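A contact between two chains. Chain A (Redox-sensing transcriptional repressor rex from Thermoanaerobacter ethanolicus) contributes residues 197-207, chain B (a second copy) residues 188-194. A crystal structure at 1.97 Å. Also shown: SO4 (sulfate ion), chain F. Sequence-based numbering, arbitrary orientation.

Chain A 197-207: DSLFTVSYRLN
Chain B 188-194: VILENVH

Residues 197-207 of chain A lie within a longer α-helix, with phi from -58 to -92° and psi mostly from -34 to -51°, but shallower at Phe A200 (-13°), Thr A201 (-22°) and Asn A207 (-10°). Against it runs an extended segment of chain B, a strand over 189-192 with phi from -77 to -123° and psi from 110 to 127°. The two axes are nearly antiparallel, at 171°, and approach to 8.9 Å, leaving room for side chains between the backbones. The register is set by Ser A198 CA lying 7.0 Å from Val B193 CA and Val A202 CA 6.9 Å from Glu B191 CA. Strand alternation directs the CA-to-CB bonds of Ile B189 and Glu B191 toward the helix and those of Leu B190 and Asn B192 away; on the helix, Ser A198 and Arg A205, two turns apart, point toward the strand. Together the stretches bury 396 Å².

Polar bonding centres on the carboxylate of Glu B191 (chi1 t, chi2 p, chi3 2°), whose two oxygens serve different partners. Ser A198, chi1 t, donates from OG to Glu B191 OE2 at 2.7 Å, its hydroxyl supplying a proton to the charged acceptor. Arg A205 NH2 meets Glu B191 OE1 at 2.8 Å in a salt bridge that is also a hydrogen bond, with an N-H...O angle of 139°; the oxygen lies at the guanidinium edge, where N-H groups point.

Arg A205 (m, t, m, chi4 180°) is held in place by its own helix. Its NE donates to Thr A201 O at 3.0 Å, and its NH2 to Thr A201 OG1 at 2.9 Å. Thr A201, chi1 p, in turn donates from OG1 to Ser A198 O at 2.9 Å, so one hydroxyl both gives and accepts. A water extends the network: it accepts from Arg A205 NH1 at 2.8 Å and donates to Leu B190 O at 2.8 Å and Glu B191 OE1 at 3.3 Å, bridging the 4.0 Å gap between Arg A205 NH1 and Leu B190 O.

The apolar contacts complete the packing. Ile B189 (chi1 m, chi2 148°, between wells) has the most surface covered on the strand side, 107 Å². Its CD1 lies 3.5 Å from Leu A206 CD2 and 3.7 Å from Arg A205 CB, while its CG2 sits over one guanidinium face, 3.7 Å from Arg A205 CZ; the N-H groups lie in the plane, so the face can take a methyl without losing a hydrogen bond. Leu A206 (m, t) starts sideways, but its end comes nearer. Val A202, chi1 t, places CG2 3.6 Å from Glu B191 CB, packing against the aliphatic part of the acid, and Val B193 CG2, chi1 t, lies 3.9 Å from Ser A198 OG.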

ATOM      1  N   ASP A 197       1.540   6.167  -2.326  1.00 29.59           N
ATOM      2  CA  ASP A 197       2.847   6.153  -1.665  1.00 30.68           C
ATOM      3  C   ASP A 197       3.699   5.095  -2.403  1.00 31.83           C
ATOM      4  O   ASP A 197       4.908   5.246  -2.490  1.00 33.51           O
ATOM      5  CB  ASP A 197       2.769   5.777  -0.213  1.00 30.90           C
ATOM      6  CG  ASP A 197       2.298   6.940   0.711  1.00 31.97           C
ATOM      7  OD1 ASP A 197       2.001   8.052   0.219  1.00 34.38           O
ATOM      8  OD2 ASP A 197       2.234   6.648   1.928  1.00 34.63           O
ATOM      9  N   SER A 198       3.070   4.008  -2.874  1.00 29.67           N
ATOM     10  CA  SER A 198       3.780   2.973  -3.630  1.00 29.84           C
ATOM     11  C   SER A 198       3.961   3.460  -5.093  1.00 27.66           C
ATOM     12  O   SER A 198       5.077   3.364  -5.663  1.00 26.20           O
ATOM     13  CB  SER A 198       2.929   1.646  -3.560  1.00 29.72           C
ATOM     14  OG  SER A 198       3.424   0.629  -4.412  1.00 30.09           O
ATOM     15  N   LEU A 199       2.887   3.898  -5.742  1.00 24.30           N
ATOM     16  CA  LEU A 199       3.042   4.255  -7.182  1.00 27.19           C
ATOM     17  C   LEU A 199       4.107   5.329  -7.409  1.00 28.07           C
ATOM     18  O   LEU A 199       4.853   5.278  -8.391  1.00 26.15           O
ATOM     19  CB  LEU A 199       1.715   4.779  -7.721  1.00 26.86           C
ATOM     20  CG  LEU A 199       1.649   5.155  -9.194  1.00 31.48           C
ATOM     21  CD1 LEU A 199       2.014   3.950 -10.010  1.00 28.59           C
ATOM     22  CD2 LEU A 199       0.246   5.747  -9.502  1.00 32.91           C
ATOM     23  N   PHE A 200       4.180   6.294  -6.474  1.00 26.95           N
ATOM     24  CA  PHE A 200       5.057   7.435  -6.708  1.00 29.80           C
ATOM     25  C   PHE A 200       6.536   7.011  -6.486  1.00 28.63           C
ATOM     26  O   PHE A 200       7.428   7.739  -6.897  1.00 31.01           O
ATOM     27  CB  PHE A 200       4.703   8.652  -5.836  1.00 28.55           C
ATOM     28  CG  PHE A 200       3.353   9.308  -6.187  1.00 32.58           C
ATOM     29  CD1 PHE A 200       2.666   8.967  -7.341  1.00 32.53           C
ATOM     30  CD2 PHE A 200       2.802  10.262  -5.337  1.00 33.96           C
ATOM     31  CE1 PHE A 200       1.431   9.581  -7.643  1.00 34.18           C
ATOM     32  CE2 PHE A 200       1.585  10.872  -5.624  1.00 33.00           C
ATOM     33  CZ  PHE A 200       0.900  10.494  -6.777  1.00 31.88           C
ATOM     34  N   THR A 201       6.793   5.848  -5.886  1.00 27.49           N
ATOM     35  CA  THR A 201       8.173   5.325  -5.907  1.00 26.21           C
ATOM     36  C   THR A 201       8.580   4.790  -7.295  1.00 26.56           C
ATOM     37  O   THR A 201       9.776   4.691  -7.668  1.00 26.72           O
ATOM     38  CB  THR A 201       8.483   4.287  -4.840  1.00 26.90           C
ATOM     39  OG1 THR A 201       7.888   3.049  -5.234  1.00 25.72           O
ATOM     40  CG2 THR A 201       8.005   4.703  -3.371  1.00 27.74           C
ATOM     41  N   VAL A 202       7.591   4.457  -8.089  1.00 25.39           N
ATOM     42  CA  VAL A 202       7.866   4.003  -9.448  1.00 24.48           C
ATOM     43  C   VAL A 202       8.185   5.176 -10.359  1.00 26.33           C
ATOM     44  O   VAL A 202       9.170   5.119 -11.128  1.00 26.76           O
ATOM     45  CB  VAL A 202       6.668   3.219 -10.021  1.00 25.18           C
ATOM     46  CG1 VAL A 202       6.973   2.765 -11.504  1.00 24.93           C
ATOM     47  CG2 VAL A 202       6.392   2.011  -9.143  1.00 27.81           C
ATOM     48  N   SER A 203       7.366   6.221 -10.315  1.00 26.83           N
ATOM     49  CA  SER A 203       7.752   7.415 -11.070  1.00 29.24           C
ATOM     50  C   SER A 203       9.110   7.918 -10.593  1.00 30.16           C
ATOM     51  O   SER A 203       9.920   8.377 -11.405  1.00 32.13           O
ATOM     52  CB  SER A 203       6.722   8.523 -10.950  1.00 29.64           C
ATOM     53  OG  SER A 203       6.237   8.625  -9.623  1.00 30.99           O
ATOM     54  N   TYR A 204       9.347   7.835  -9.281  1.00 28.64           N
ATOM     55  CA  TYR A 204      10.625   8.372  -8.751  1.00 29.63           C
ATOM     56  C   TYR A 204      11.754   7.587  -9.444  1.00 28.21           C
ATOM     57  O   TYR A 204      12.694   8.152 -10.029  1.00 31.78           O
ATOM     58  CB  TYR A 204      10.746   8.173  -7.218  1.00 26.12           C
ATOM     59  CG  TYR A 204      12.174   8.568  -6.834  1.00 32.10           C
ATOM     60  CD1 TYR A 204      13.211   7.645  -6.853  1.00 31.79           C
ATOM     61  CD2 TYR A 204      12.493   9.886  -6.589  1.00 31.01           C
ATOM     62  CE1 TYR A 204      14.551   8.019  -6.604  1.00 33.69           C
ATOM     63  CE2 TYR A 204      13.828  10.264  -6.291  1.00 35.64           C
ATOM     64  CZ  TYR A 204      14.850   9.310  -6.324  1.00 37.70           C
ATOM     65  OH  TYR A 204      16.174   9.616  -6.083  1.00 35.82           O
ATOM     66  N   ARG A 205      11.633   6.264  -9.441  1.00 29.83           N
ATOM     67  CA  ARG A 205      12.703   5.434  -9.988  1.00 29.24           C
ATOM     68  C   ARG A 205      12.880   5.563 -11.486  1.00 32.56           C
ATOM     69  O   ARG A 205      14.008   5.600 -11.952  1.00 32.60           O
ATOM     70  CB  ARG A 205      12.572   3.977  -9.528  1.00 29.00           C
ATOM     71  CG  ARG A 205      12.994   3.849  -8.047  1.00 28.61           C
ATOM     72  CD  ARG A 205      12.734   2.417  -7.559  1.00 33.25           C
ATOM     73  NE  ARG A 205      11.343   2.216  -7.160  1.00 34.02           N
ATOM     74  CZ  ARG A 205      10.885   1.058  -6.696  1.00 32.29           C
ATOM     75  NH1 ARG A 205      11.729   0.005  -6.595  1.00 30.74           N
ATOM     76  NH2 ARG A 205       9.638   0.974  -6.246  1.00 26.21           N
ATOM     77  N   LEU A 206      11.765   5.711 -12.203  1.00 31.27           N
ATOM     78  CA  LEU A 206      11.845   5.897 -13.681  1.00 33.58           C
ATOM     79  C   LEU A 206      12.509   7.225 -14.007  1.00 34.79           C
ATOM     80  O   LEU A 206      13.273   7.300 -14.968  1.00 36.96           O
ATOM     81  CB  LEU A 206      10.469   5.864 -14.318  1.00 31.89           C
ATOM     82  CG  LEU A 206       9.832   4.464 -14.325  1.00 29.46           C
ATOM     83  CD1 LEU A 206       8.364   4.655 -14.709  1.00 33.46           C
ATOM     84  CD2 LEU A 206      10.483   3.658 -15.463  1.00 32.28           C
ATOM     85  N   ASN A 207      12.265   8.235 -13.178  1.00 33.84           N
ATOM     86  CA  ASN A 207      12.750   9.628 -13.465  1.00 36.90           C
ATOM     87  C   ASN A 207      14.127   9.922 -12.853  1.00 37.97           C
ATOM     88  O   ASN A 207      14.711  10.948 -13.216  1.00 37.51           O
ATOM     89  CB  ASN A 207      11.715  10.631 -12.928  1.00 36.19           C
ATOM     90  CG  ASN A 207      11.998  12.104 -13.301  1.00 43.65           C
ATOM     91  OD1 ASN A 207      11.969  12.474 -14.480  1.00 41.41           O
ATOM     92  ND2 ASN A 207      12.170  12.951 -12.276  1.00 39.92           N
TER
ATOM     93  N   VAL B 188      14.868  -3.586 -14.501  1.00 31.36           N
ATOM     94  CA  VAL B 188      13.432  -3.353 -14.551  1.00 30.46           C
ATOM     95  C   VAL B 188      12.997  -2.968 -13.137  1.00 29.72           C
ATOM     96  O   VAL B 188      13.368  -3.627 -12.164  1.00 30.37           O
ATOM     97  CB  VAL B 188      12.673  -4.644 -14.984  1.00 29.58           C
ATOM     98  CG1 VAL B 188      11.111  -4.458 -14.930  1.00 27.95           C
ATOM     99  CG2 VAL B 188      13.114  -5.029 -16.449  1.00 33.77           C
ATOM    100  N   ILE B 189      12.224  -1.906 -13.004  1.00 29.03           N
ATOM    101  CA  ILE B 189      11.730  -1.509 -11.667  1.00 28.06           C
ATOM    102  C   ILE B 189      10.591  -2.448 -11.277  1.00 29.43           C
ATOM    103  O   ILE B 189       9.672  -2.613 -12.072  1.00 27.53           O
ATOM    104  CB  ILE B 189      11.217  -0.058 -11.665  1.00 28.16           C
ATOM    105  CG1 ILE B 189      12.384   0.904 -11.897  1.00 29.18           C
ATOM    106  CG2 ILE B 189      10.601   0.316 -10.281  1.00 28.95           C
ATOM    107  CD1 ILE B 189      12.003   2.203 -12.679  1.00 29.18           C
ATOM    108  N   LEU B 190      10.645  -3.084 -10.098  1.00 25.84           N
ATOM    109  CA  LEU B 190       9.509  -3.929  -9.694  1.00 26.78           C
ATOM    110  C   LEU B 190       9.010  -3.423  -8.362  1.00 27.74           C
ATOM    111  O   LEU B 190       9.787  -3.382  -7.417  1.00 30.56           O
ATOM    112  CB  LEU B 190       9.893  -5.402  -9.517  1.00 27.87           C
ATOM    113  CG  LEU B 190       8.843  -6.319  -8.822  1.00 33.93           C
ATOM    114  CD1 LEU B 190       7.463  -6.430  -9.579  1.00 32.74           C
ATOM    115  CD2 LEU B 190       9.425  -7.710  -8.657  1.00 33.02           C
ATOM    116  N   GLU B 191       7.766  -2.951  -8.301  1.00 24.10           N
ATOM    117  CA  GLU B 191       7.238  -2.447  -7.018  1.00 25.38           C
ATOM    118  C   GLU B 191       6.088  -3.380  -6.611  1.00 26.05           C
ATOM    119  O   GLU B 191       5.062  -3.456  -7.320  1.00 23.41           O
ATOM    120  CB  GLU B 191       6.727  -0.998  -7.207  1.00 23.95           C
ATOM    121  CG  GLU B 191       5.865  -0.430  -6.043  1.00 24.56           C
ATOM    122  CD  GLU B 191       6.649  -0.276  -4.718  1.00 29.28           C
ATOM    123  OE1 GLU B 191       7.873  -0.573  -4.673  1.00 30.11           O
ATOM    124  OE2 GLU B 191       5.988   0.120  -3.715  1.00 26.36           O
ATOM    125  N   ASN B 192       6.326  -4.172  -5.558  1.00 26.80           N
ATOM    126  CA  ASN B 192       5.322  -5.101  -5.054  1.00 29.83           C
ATOM    127  C   ASN B 192       4.456  -4.386  -4.057  1.00 30.89           C
ATOM    128  O   ASN B 192       4.930  -3.739  -3.083  1.00 31.61           O
ATOM    129  CB  ASN B 192       5.900  -6.400  -4.435  1.00 30.84           C
ATOM    130  CG  ASN B 192       6.794  -7.183  -5.380  1.00 34.24           C
ATOM    131  OD1 ASN B 192       6.379  -7.633  -6.459  1.00 34.86           O
ATOM    132  ND2 ASN B 192       8.041  -7.369  -4.965  1.00 34.09           N
ATOM    133  N   VAL B 193       3.157  -4.424  -4.333  1.00 30.54           N
ATOM    134  CA  VAL B 193       2.249  -3.849  -3.373  1.00 32.23           C
ATOM    135  C   VAL B 193       2.044  -4.964  -2.358  1.00 33.63           C
ATOM    136  O   VAL B 193       1.654  -6.108  -2.670  1.00 37.54           O
ATOM    137  CB  VAL B 193       0.883  -3.436  -4.018  1.00 31.99           C
ATOM    138  CG1 VAL B 193      -0.028  -2.809  -3.004  1.00 31.21           C
ATOM    139  CG2 VAL B 193       1.049  -2.384  -5.172  1.00 30.03           C
ATOM    140  N   HIS B 194       2.134  -4.570  -1.124  1.00 34.68           N
ATOM    141  CA  HIS B 194       2.052  -5.505  -0.026  1.00 33.20           C
ATOM    142  C   HIS B 194       0.930  -4.913   0.829  1.00 31.86           C
ATOM    143  O   HIS B 194       1.199  -4.376   1.854  1.00 30.86           O
ATOM    144  CB  HIS B 194       3.403  -5.405   0.744  1.00 34.97           C
ATOM    145  CG  HIS B 194       4.579  -5.996  -0.012  1.00 35.20           C
ATOM    146  ND1 HIS B 194       4.593  -7.296  -0.469  1.00 35.72           N
ATOM    147  CD2 HIS B 194       5.796  -5.470  -0.324  1.00 34.72           C
ATOM    148  CE1 HIS B 194       5.740  -7.536  -1.075  1.00 34.15           C
ATOM    149  NE2 HIS B 194       6.481  -6.440  -1.014  1.00 36.57           N
TER
HETATM  150  S   SO4 F 902      10.319  -5.220   0.171  1.00 73.54           S
HETATM  151  O1  SO4 F 902       9.783  -6.349  -0.589  1.00 69.13           O
HETATM  152  O2  SO4 F 902       9.891  -5.335   1.563  1.00 72.06           O
HETATM  153  O3  SO4 F 902      11.787  -5.268   0.143  1.00 71.94           O
HETATM  154  O4  SO4 F 902       9.788  -3.951  -0.338  1.00 71.82           O
HETATM  155  O   HOH W   1      10.682  -2.157  -5.077  1.00 27.03           O